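Local structure of hemin degrading factor (Pseudomonas aeruginosa, 4MF9) at residues H87-K93 with E295-K301; F145-G149 with L184-R188; A249-E253 with W288-L292. The protein binds heme, with a protein side chain coordinating its iron, and has been described both as a heme-trafficking protein and as a heme-degrading enzyme. All coordinates share one frame; numbering follows the deposited sequence.

Overall arrangement
All three contacts reach one nine-stranded antiparallel sheet. Interaction 1 pairs strand 88-93 with strand 296-301, each drawn from a different HemS/ChuX family region, and so makes the sheet continuous between the two halves of the chain. Interaction 3, its centre 10 Å away, lays helix 247-258 against the next strand, 288-293; the two contacts touch where His299 ND1 lies 2.8 Å from Asn290 OD1. Interaction 2, at the end of strand 138-146, is centred about 25 Å from interaction 1 and 33 Å from interaction 3. The side chain of His90 in interaction 1 is about 12 Å from the heme; interactions 2 and 3 are structural contacts away from the heme-binding residues.

Interaction 1: H87-K93 with E295-K301; sequences HCVHERK and EFNLHLK
Val89 and His299 face each other in a ladder of six backbone hydrogen bonds that zips the antiparallel strands 88-93 and 296-301 together. Each donates to the other at 2.9 Å (Val89 N to His299 O, His299 N to Val89 O), and Glu91 and Asn297 form a second such pair. Lys301 N to His87 O, 2.8 Å and almost straight at 169°, and Lys93 N to Glu295 O, 3.0 Å, close the two ends.

Apolar and aromatic contacts fill the face that carries Cys88, His90, Arg92, Phe296, Leu298 and Leu300. Cys88 SG, small and polarisable, meets Leu298 CD1 at 3.7 Å. His90 has its CG anti to the backbone N (chi1 -161°), which brings one imidazole face under Phe296 CE1, a tight approach of 3.2 Å from His90 CE1; the planes are inclined at 51°. The imidazole is gripped by Gln273 at ND1 and the carbonyl of Val264 at NE2, so a flat polar ring suits this buried place. On this same face Arg92 bends at chi2, laying its CD against the Phe296 ring and sending its guanidinium to a salt bridge with Asp114; His275 bonds Arg92 NE and stacks on Phe296.

On the other face, one water links Glu91 OE1 (2.8 Å) to His299 NE2 (3.0 Å), lying in the plane of the imidazole at its edge, while Asn290 holds ND1.

Strand 78-84 continues the sheet beyond strand 88-93, strand 288-293 does so beyond strand 296-301, and strand 262-268 of the second sheet packs on Cys88, His90 and Leu298.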
loop_
_atom_site.group_PDB
_atom_site.type_symbol
_atom_site.label_atom_id
_atom_site.label_comp_id
_atom_site.label_asym_id
_atom_site.label_seq_id
_atom_site.Cartn_x
_atom_site.Cartn_y
_atom_site.Cartn_z
ATOM N N HIS A 87 -6.256 0.390 -7.257
ATOM C CA HIS A 87 -5.676 0.238 -8.602
ATOM C C HIS A 87 -4.246 -0.262 -8.700
ATOM O O HIS A 87 -3.726 -0.437 -9.802
ATOM C CB HIS A 87 -5.820 1.542 -9.382
ATOM C CG HIS A 87 -7.244 1.925 -9.602
ATOM N ND1 HIS A 87 -8.112 1.140 -10.332
ATOM C CD2 HIS A 87 -7.969 2.968 -9.142
ATOM C CE1 HIS A 87 -9.308 1.701 -10.333
ATOM N NE2 HIS A 87 -9.246 2.812 -9.620
ATOM N N CYS A 88 -3.611 -0.502 -7.560
ATOM C CA CYS A 88 -2.220 -0.925 -7.587
ATOM C C CYS A 88 -1.888 -1.862 -6.442
ATOM O O CYS A 88 -2.201 -1.585 -5.284
ATOM C CB CYS A 88 -1.294 0.297 -7.578
ATOM S SG CYS A 88 0.422 -0.066 -7.965
ATOM N N VAL A 89 -1.244 -2.971 -6.794
ATOM C CA VAL A 89 -0.821 -3.985 -5.843
ATOM C C VAL A 89 0.697 -4.080 -5.791
ATOM O O VAL A 89 1.355 -4.243 -6.820
ATOM C CB VAL A 89 -1.346 -5.373 -6.248
ATOM C CG1 VAL A 89 -0.862 -6.413 -5.261
ATOM C CG2 VAL A 89 -2.865 -5.359 -6.349
ATOM N N HIS A 90 1.233 -4.010 -4.576
ATOM C CA HIS A 90 2.666 -4.066 -4.323
ATOM C C HIS A 90 2.988 -5.383 -3.579
ATOM O O HIS A 90 2.483 -5.618 -2.473
ATOM C CB HIS A 90 3.008 -2.848 -3.456
ATOM C CG HIS A 90 4.455 -2.460 -3.443
ATOM N ND1 HIS A 90 5.441 -3.254 -2.900
ATOM C CD2 HIS A 90 5.063 -1.311 -3.820
ATOM C CE1 HIS A 90 6.603 -2.626 -2.975
ATOM N NE2 HIS A 90 6.401 -1.448 -3.536
ATOM N N GLU A 91 3.794 -6.248 -4.150
ATOM C CA GLU A 91 4.233 -7.472 -3.508
ATOM C C GLU A 91 5.721 -7.530 -3.357
ATOM O O GLU A 91 6.430 -7.619 -4.320
ATOM C CB GLU A 91 3.745 -8.744 -4.239
ATOM C CG GLU A 91 2.271 -8.873 -4.346
ATOM C CD GLU A 91 1.746 -10.082 -5.118
ATOM O OE1 GLU A 91 2.430 -10.991 -5.449
ATOM O OE2 GLU A 91 0.586 -10.082 -5.307
ATOM N N ARG A 92 6.211 -7.558 -2.136
ATOM C CA ARG A 92 7.635 -7.551 -1.889
ATOM C C ARG A 92 8.050 -8.731 -1.044
ATOM O O ARG A 92 7.398 -9.051 -0.110
ATOM C CB ARG A 92 8.065 -6.278 -1.216
ATOM C CG ARG A 92 9.513 -5.902 -1.321
ATOM C CD ARG A 92 10.036 -5.991 -2.728
ATOM N NE ARG A 92 11.357 -5.385 -2.890
ATOM C CZ ARG A 92 12.498 -5.969 -2.631
ATOM N NH1 ARG A 92 12.553 -7.185 -2.138
ATOM N NH2 ARG A 92 13.607 -5.302 -2.818
ATOM N N LYS A 93 9.161 -9.347 -1.367
ATOM C CA LYS A 93 9.644 -10.506 -0.644
ATOM C C LYS A 93 10.858 -10.217 0.205
ATOM O O LYS A 93 11.696 -9.445 -0.194
ATOM C CB LYS A 93 9.953 -11.643 -1.584
ATOM C CG LYS A 93 8.784 -12.200 -2.308
ATOM C CD LYS A 93 9.238 -13.362 -3.127
ATOM C CE LYS A 93 8.330 -13.595 -4.287
ATOM N NZ LYS A 93 8.825 -14.747 -5.076
ATOM N N GLU A 295 12.164 -10.727 -6.514
ATOM C CA GLU A 295 11.747 -10.292 -5.201
ATOM C C GLU A 295 10.663 -9.219 -5.153
ATOM O O GLU A 295 10.271 -8.827 -4.117
ATOM C CB GLU A 295 12.941 -9.927 -4.358
ATOM C CG GLU A 295 14.075 -10.913 -4.407
ATOM C CD GLU A 295 13.755 -12.263 -3.737
ATOM O OE1 GLU A 295 13.188 -12.285 -2.665
ATOM O OE2 GLU A 295 14.137 -13.324 -4.261
ATOM N N PHE A 296 10.182 -8.793 -6.289
ATOM C CA PHE A 296 9.247 -7.673 -6.347
ATOM C C PHE A 296 8.269 -7.794 -7.507
ATOM O O PHE A 296 8.673 -7.848 -8.672
ATOM C CB PHE A 296 10.034 -6.363 -6.499
ATOM C CG PHE A 296 9.171 -5.134 -6.667
ATOM C CD1 PHE A 296 8.148 -4.860 -5.775
ATOM C CD2 PHE A 296 9.430 -4.216 -7.695
ATOM C CE1 PHE A 296 7.372 -3.715 -5.916
ATOM C CE2 PHE A 296 8.658 -3.083 -7.848
ATOM C CZ PHE A 296 7.634 -2.817 -6.953
ATOM N N ASN A 297 6.992 -7.817 -7.217
ATOM C CA ASN A 297 5.972 -7.745 -8.219
ATOM C C ASN A 297 5.065 -6.545 -8.018
ATOM O O ASN A 297 4.782 -6.190 -6.922
ATOM C CB ASN A 297 5.127 -8.997 -8.232
ATOM C CG ASN A 297 5.787 -10.164 -8.927
ATOM O OD1 ASN A 297 6.928 -10.140 -9.262
ATOM N ND2 ASN A 297 5.021 -11.164 -9.176
ATOM N N LEU A 298 4.674 -5.894 -9.071
ATOM C CA LEU A 298 3.825 -4.737 -8.985
ATOM C C LEU A 298 2.751 -4.904 -10.033
ATOM O O LEU A 298 3.063 -5.168 -11.143
ATOM C CB LEU A 298 4.659 -3.472 -9.217
ATOM C CG LEU A 298 3.914 -2.147 -9.206
ATOM C CD1 LEU A 298 3.712 -1.706 -7.784
ATOM C CD2 LEU A 298 4.549 -1.035 -10.039
ATOM N N HIS A 299 1.512 -4.682 -9.684
ATOM C CA HIS A 299 0.414 -4.813 -10.619
ATOM C C HIS A 299 -0.384 -3.516 -10.631
ATOM O O HIS A 299 -1.085 -3.192 -9.662
ATOM C CB HIS A 299 -0.462 -6.033 -10.249
ATOM C CG HIS A 299 0.314 -7.307 -10.101
ATOM N ND1 HIS A 299 0.984 -7.902 -11.149
ATOM C CD2 HIS A 299 0.532 -8.101 -9.023
ATOM C CE1 HIS A 299 1.581 -9.002 -10.727
ATOM N NE2 HIS A 299 1.324 -9.143 -9.436
ATOM N N LEU A 300 -0.264 -2.774 -11.734
ATOM C CA LEU A 300 -0.874 -1.450 -11.884
ATOM C C LEU A 300 -2.002 -1.400 -12.929
ATOM O O LEU A 300 -1.772 -1.557 -14.133
ATOM C CB LEU A 300 0.213 -0.410 -12.224
ATOM C CG LEU A 300 -0.243 0.999 -12.610
ATOM C CD1 LEU A 300 -0.999 1.670 -11.474
ATOM C CD2 LEU A 300 0.926 1.872 -13.075
ATOM N N LYS A 301 -3.188 -1.093 -12.497
ATOM C CA LYS A 301 -4.294 -0.939 -13.343
ATOM C C LYS A 301 -4.287 0.473 -13.958
ATOM O O LYS A 301 -4.900 1.377 -13.470
ATOM C CB LYS A 301 -5.550 -1.193 -12.512
ATOM C CG LYS A 301 -6.851 -1.410 -13.218
ATOM C CD LYS A 301 -6.703 -2.082 -14.555
ATOM C CE LYS A 301 -7.198 -3.493 -14.498
ATOM N NZ LYS A 301 -8.591 -3.453 -14.069
HETATM O O HOH W 1 2.414 -11.621 -8.213
HETATM O O HOH W 2 14.027 -10.575 -1.181
#

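Interaction 2: F145-G149 with L184-R188; sequences FDQQG and LHEPR
Gln147 and His185 join a tight turn to an extended loop in a small, partly exposed contact at the end of strand 138-146, where the chain doubles back into strand 151-157. A single backbone hydrogen bond spans it, His185 N to Gln147 O at 3.0 Å, with the donor tilted 21° from the carbonyl plane.

The acceptor is presented by a type I beta turn from Asp146 to Gly149. Asp146 braces it as an Asx turn, its OD1 taking Gln148 N at 2.9 Å from above the carboxylate plane and also receiving Val150 N. Gly149, with a positive phi of 85°, adopts a backbone shape that comes easily to a residue lacking CB.

Around the bond the packing is largely through methylenes. Gln147 and His185 run side by side, Gln147 CG touching His185 CB at 3.5 Å and also the imidazole ring. Gln148 lays CG against Pro187 CG at 3.8 Å, methylene against a rigid ring. On the Gly149 side of the turn, Leu184 brings CD2 to within 3.7 Å of Gly149 N and also reaches helix 47-52 at Glu49.

Since the glutamines contribute mainly their methylenes, the contact depends on one main-chain hydrogen bond and van der Waals fit, with no salt bridge between the segments.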
loop_
_atom_site.group_PDB
_atom_site.type_symbol
_atom_site.label_atom_id
_atom_site.label_comp_id
_atom_site.label_asym_id
_atom_site.label_seq_id
_atom_site.Cartn_x
_atom_site.Cartn_y
_atom_site.Cartn_z
ATOM N N PHE A 145 -7.389 -6.150 8.576
ATOM C CA PHE A 145 -8.504 -5.374 8.030
ATOM C C PHE A 145 -8.837 -4.129 8.856
ATOM O O PHE A 145 -8.620 -4.109 10.076
ATOM C CB PHE A 145 -9.730 -6.282 7.870
ATOM C CG PHE A 145 -9.467 -7.461 6.980
ATOM C CD1 PHE A 145 -9.640 -7.359 5.604
ATOM C CD2 PHE A 145 -8.997 -8.658 7.513
ATOM C CE1 PHE A 145 -9.372 -8.434 4.771
ATOM C CE2 PHE A 145 -8.722 -9.742 6.676
ATOM C CZ PHE A 145 -8.910 -9.623 5.306
ATOM N N ASP A 146 -9.343 -3.089 8.187
ATOM C CA ASP A 146 -9.605 -1.802 8.845
ATOM C C ASP A 146 -11.015 -1.703 9.443
ATOM O O ASP A 146 -11.768 -2.673 9.420
ATOM C CB ASP A 146 -9.281 -0.598 7.924
ATOM C CG ASP A 146 -10.201 -0.487 6.712
ATOM O OD1 ASP A 146 -11.329 -1.014 6.730
ATOM O OD2 ASP A 146 -9.791 0.161 5.718
ATOM N N GLN A 147 -11.392 -0.529 9.911
ATOM C CA GLN A 147 -12.652 -0.348 10.549
ATOM C C GLN A 147 -13.834 -0.650 9.659
ATOM O O GLN A 147 -14.921 -0.870 10.145
ATOM C CB GLN A 147 -12.758 1.040 11.085
ATOM C CG GLN A 147 -12.992 1.033 12.536
ATOM C CD GLN A 147 -11.860 0.471 13.225
ATOM O OE1 GLN A 147 -12.023 -0.344 14.067
ATOM N NE2 GLN A 147 -10.696 0.895 12.864
ATOM N N GLN A 148 -13.638 -0.598 8.353
ATOM C CA GLN A 148 -14.707 -0.866 7.388
ATOM C C GLN A 148 -14.636 -2.279 6.803
ATOM O O GLN A 148 -15.426 -2.639 5.919
ATOM C CB GLN A 148 -14.705 0.181 6.267
ATOM C CG GLN A 148 -15.135 1.587 6.733
ATOM C CD GLN A 148 -14.093 2.273 7.596
ATOM O OE1 GLN A 148 -14.332 2.563 8.769
ATOM N NE2 GLN A 148 -12.935 2.550 7.016
ATOM N N GLY A 149 -13.678 -3.071 7.277
ATOM C CA GLY A 149 -13.503 -4.424 6.758
ATOM C C GLY A 149 -12.655 -4.517 5.496
ATOM O O GLY A 149 -12.524 -5.594 4.899
ATOM N N LEU A 184 -17.743 -3.627 12.848
ATOM C CA LEU A 184 -17.361 -2.575 11.907
ATOM C C LEU A 184 -17.958 -1.224 12.288
ATOM O O LEU A 184 -19.161 -1.118 12.546
ATOM C CB LEU A 184 -17.788 -2.939 10.483
ATOM C CG LEU A 184 -17.341 -4.288 9.917
ATOM C CD1 LEU A 184 -17.851 -4.447 8.504
ATOM C CD2 LEU A 184 -15.840 -4.435 9.950
ATOM N N HIS A 185 -17.174 -0.176 12.077
ATOM C CA HIS A 185 -17.518 1.175 12.372
ATOM C C HIS A 185 -17.934 1.915 11.147
ATOM O O HIS A 185 -17.573 1.617 10.053
ATOM C CB HIS A 185 -16.376 1.859 13.057
ATOM C CG HIS A 185 -16.182 1.413 14.463
ATOM N ND1 HIS A 185 -17.052 0.551 15.095
ATOM C CD2 HIS A 185 -15.216 1.703 15.367
ATOM C CE1 HIS A 185 -16.618 0.316 16.321
ATOM N NE2 HIS A 185 -15.511 1.009 16.513
ATOM N N GLU A 186 -18.796 2.891 11.291
ATOM C CA GLU A 186 -19.256 3.607 10.126
ATOM C C GLU A 186 -18.162 4.573 9.678
ATOM O O GLU A 186 -17.501 5.165 10.502
ATOM C CB GLU A 186 -20.591 4.266 10.405
ATOM C CG GLU A 186 -21.211 4.974 9.220
ATOM C CD GLU A 186 -21.618 4.014 8.159
ATOM O OE1 GLU A 186 -22.379 3.055 8.447
ATOM O OE2 GLU A 186 -21.164 4.205 7.034
ATOM N N PRO A 187 -17.991 4.749 8.374
ATOM C CA PRO A 187 -16.855 5.558 7.935
ATOM C C PRO A 187 -16.954 6.961 8.447
ATOM O O PRO A 187 -17.961 7.656 8.534
ATOM C CB PRO A 187 -16.923 5.481 6.425
ATOM C CG PRO A 187 -17.742 4.240 6.143
ATOM C CD PRO A 187 -18.249 3.672 7.422
ATOM N N ARG A 188 -15.790 7.412 8.913
ATOM C CA ARG A 188 -15.559 8.707 9.625
ATOM C C ARG A 188 -15.365 9.965 8.771
ATOM O O ARG A 188 -15.049 9.884 7.594
ATOM C CB ARG A 188 -14.471 8.557 10.723
ATOM C CG ARG A 188 -13.592 9.764 11.049
ATOM C CD ARG A 188 -14.292 10.776 11.923
ATOM N NE ARG A 188 -13.528 11.246 13.067
ATOM C CZ ARG A 188 -13.331 10.560 14.183
ATOM N NH1 ARG A 188 -13.832 9.352 14.312
ATOM N NH2 ARG A 188 -12.647 11.084 15.173
#

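Interaction 3: A249-E253 with W288-L292; sequences AKLFE and WFNVL
Ala249 O faces two neighbours: Glu253 N, which donates the regular helical hydrogen bond at 3.0 Å, and Phe289 CZ, which reaches the same oxygen from strand 288-293 at 3.6 Å. The aromatic carbon therefore lies beside a carbonyl that already accepts the helical hydrogen bond.

Phe289 carries the contact. A trans first torsion swings its ring off the strand toward the helix, into the groove formed by Ala249, Phe252 and Glu253, residues three and four apart that share one side of the helix. Ala249 CB sits over the middle of one ring face, 3.9 Å from the ring centroid and 12° off the normal, a CH-pi contact; a methyl is small enough to let the helix come this close. Phe252 meets the same ring at its edge, CB lying 3.5 Å from Phe289 CE2, and the two aromatic planes are inclined at 41°. Beyond it, Val291 CG2 approaches Phe252 CD1 more loosely, at 4.3 Å. Glu253 OE2 lies 4.1 Å from Phe289 CE1, also at the ring edge, where the slightly positive ring hydrogens would probably suit a carboxylate.

The cluster continues to Trp284, edge-to-face with Phe289, and to Leu336 of strand 332-338, on which Phe252 rests, so that helix 247-258 contacts both sheets. The axes of segments 249-253 and 288-292 pass 10.1 Å apart at an angle of only 24°, the classic packing of an alpha helix on a beta sheet, here within the second HemS/ChuX region.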
loop_
_atom_site.group_PDB
_atom_site.type_symbol
_atom_site.label_atom_id
_atom_site.label_comp_id
_atom_site.label_asym_id
_atom_site.label_seq_id
_atom_site.Cartn_x
_atom_site.Cartn_y
_atom_site.Cartn_z
ATOM N N ALA A 249 3.905 4.286 -17.308
ATOM C CA ALA A 249 4.405 2.990 -17.779
ATOM C C ALA A 249 5.707 3.144 -18.569
ATOM O O ALA A 249 6.620 2.314 -18.475
ATOM C CB ALA A 249 3.349 2.298 -18.639
ATOM N N LYS A 250 5.781 4.195 -19.348
ATOM C CA LYS A 250 6.928 4.496 -20.163
ATOM C C LYS A 250 8.147 4.785 -19.353
ATOM O O LYS A 250 9.172 4.400 -19.718
ATOM C CB LYS A 250 6.629 5.598 -21.122
ATOM C CG LYS A 250 5.764 5.148 -22.256
ATOM C CD LYS A 250 4.907 6.240 -22.736
ATOM C CE LYS A 250 4.305 5.891 -24.065
ATOM N NZ LYS A 250 4.081 7.080 -24.876
ATOM N N LEU A 251 7.970 5.463 -18.220
ATOM C CA LEU A 251 9.065 5.736 -17.284
ATOM C C LEU A 251 9.609 4.449 -16.661
ATOM O O LEU A 251 10.827 4.291 -16.515
ATOM C CB LEU A 251 8.647 6.750 -16.202
ATOM C CG LEU A 251 9.778 7.194 -15.272
ATOM C CD1 LEU A 251 9.621 8.634 -14.858
ATOM C CD2 LEU A 251 9.794 6.307 -14.030
ATOM N N PHE A 252 8.709 3.543 -16.273
ATOM C CA PHE A 252 9.119 2.222 -15.802
ATOM C C PHE A 252 9.962 1.536 -16.875
ATOM O O PHE A 252 11.057 1.032 -16.591
ATOM C CB PHE A 252 7.895 1.353 -15.489
ATOM C CG PHE A 252 7.359 1.516 -14.081
ATOM C CD1 PHE A 252 8.076 1.046 -12.987
ATOM C CD2 PHE A 252 6.115 2.101 -13.864
ATOM C CE1 PHE A 252 7.567 1.185 -11.686
ATOM C CE2 PHE A 252 5.605 2.243 -12.575
ATOM C CZ PHE A 252 6.333 1.778 -11.488
ATOM N N GLU A 253 9.479 1.573 -18.105
ATOM C CA GLU A 253 10.130 0.937 -19.235
ATOM C C GLU A 253 11.512 1.517 -19.457
ATOM O O GLU A 253 12.477 0.827 -19.614
ATOM C CB GLU A 253 9.263 1.133 -20.458
ATOM C CG GLU A 253 8.287 0.020 -20.652
ATOM C CD GLU A 253 7.148 0.324 -21.569
ATOM O OE1 GLU A 253 6.928 1.469 -21.912
ATOM O OE2 GLU A 253 6.434 -0.609 -21.926
ATOM N N TRP A 288 -3.484 -4.060 -17.305
ATOM C CA TRP A 288 -2.504 -4.217 -16.236
ATOM C C TRP A 288 -1.098 -3.997 -16.748
ATOM O O TRP A 288 -0.648 -4.665 -17.693
ATOM C CB TRP A 288 -2.564 -5.618 -15.620
ATOM C CG TRP A 288 -3.790 -5.904 -14.841
ATOM C CD1 TRP A 288 -4.876 -6.615 -15.258
ATOM C CD2 TRP A 288 -4.059 -5.509 -13.495
ATOM N NE1 TRP A 288 -5.812 -6.682 -14.251
ATOM C CE2 TRP A 288 -5.335 -6.005 -13.159
ATOM C CE3 TRP A 288 -3.349 -4.769 -12.542
ATOM C CZ2 TRP A 288 -5.914 -5.796 -11.906
ATOM C CZ3 TRP A 288 -3.923 -4.560 -11.302
ATOM C CH2 TRP A 288 -5.196 -5.071 -10.995
ATOM N N PHE A 289 -0.392 -3.077 -16.106
ATOM C CA PHE A 289 1.035 -2.945 -16.323
ATOM C C PHE A 289 1.733 -3.565 -15.128
ATOM O O PHE A 289 1.379 -3.280 -13.975
ATOM C CB PHE A 289 1.431 -1.476 -16.495
ATOM C CG PHE A 289 2.895 -1.280 -16.733
ATOM C CD1 PHE A 289 3.445 -1.531 -17.987
ATOM C CD2 PHE A 289 3.730 -0.871 -15.701
ATOM C CE1 PHE A 289 4.801 -1.362 -18.214
ATOM C CE2 PHE A 289 5.089 -0.701 -15.915
ATOM C CZ PHE A 289 5.628 -0.935 -17.173
ATOM N N ASN A 290 2.718 -4.416 -15.391
ATOM C CA ASN A 290 3.278 -5.241 -14.333
ATOM C C ASN A 290 4.790 -5.198 -14.231
ATOM O O ASN A 290 5.490 -5.217 -15.244
ATOM C CB ASN A 290 2.830 -6.710 -14.510
ATOM C CG ASN A 290 1.333 -6.845 -14.666
ATOM O OD1 ASN A 290 0.587 -6.815 -13.678
ATOM N ND2 ASN A 290 0.875 -7.010 -15.910
ATOM N N VAL A 291 5.287 -5.133 -12.999
ATOM C CA VAL A 291 6.692 -5.413 -12.717
ATOM C C VAL A 291 6.732 -6.855 -12.228
ATOM O O VAL A 291 5.954 -7.228 -11.350
ATOM C CB VAL A 291 7.267 -4.467 -11.649
ATOM C CG1 VAL A 291 8.694 -4.863 -11.282
ATOM C CG2 VAL A 291 7.240 -3.039 -12.157
ATOM N N LEU A 292 7.660 -7.649 -12.732
ATOM C CA LEU A 292 7.667 -9.064 -12.425
ATOM C C LEU A 292 9.012 -9.632 -12.149
ATOM O O LEU A 292 9.511 -10.474 -12.831
ATOM C CB LEU A 292 6.992 -9.830 -13.537
ATOM C CG LEU A 292 5.571 -9.471 -13.811
ATOM C CD1 LEU A 292 5.237 -10.069 -15.144
ATOM C CD2 LEU A 292 4.662 -9.987 -12.737
#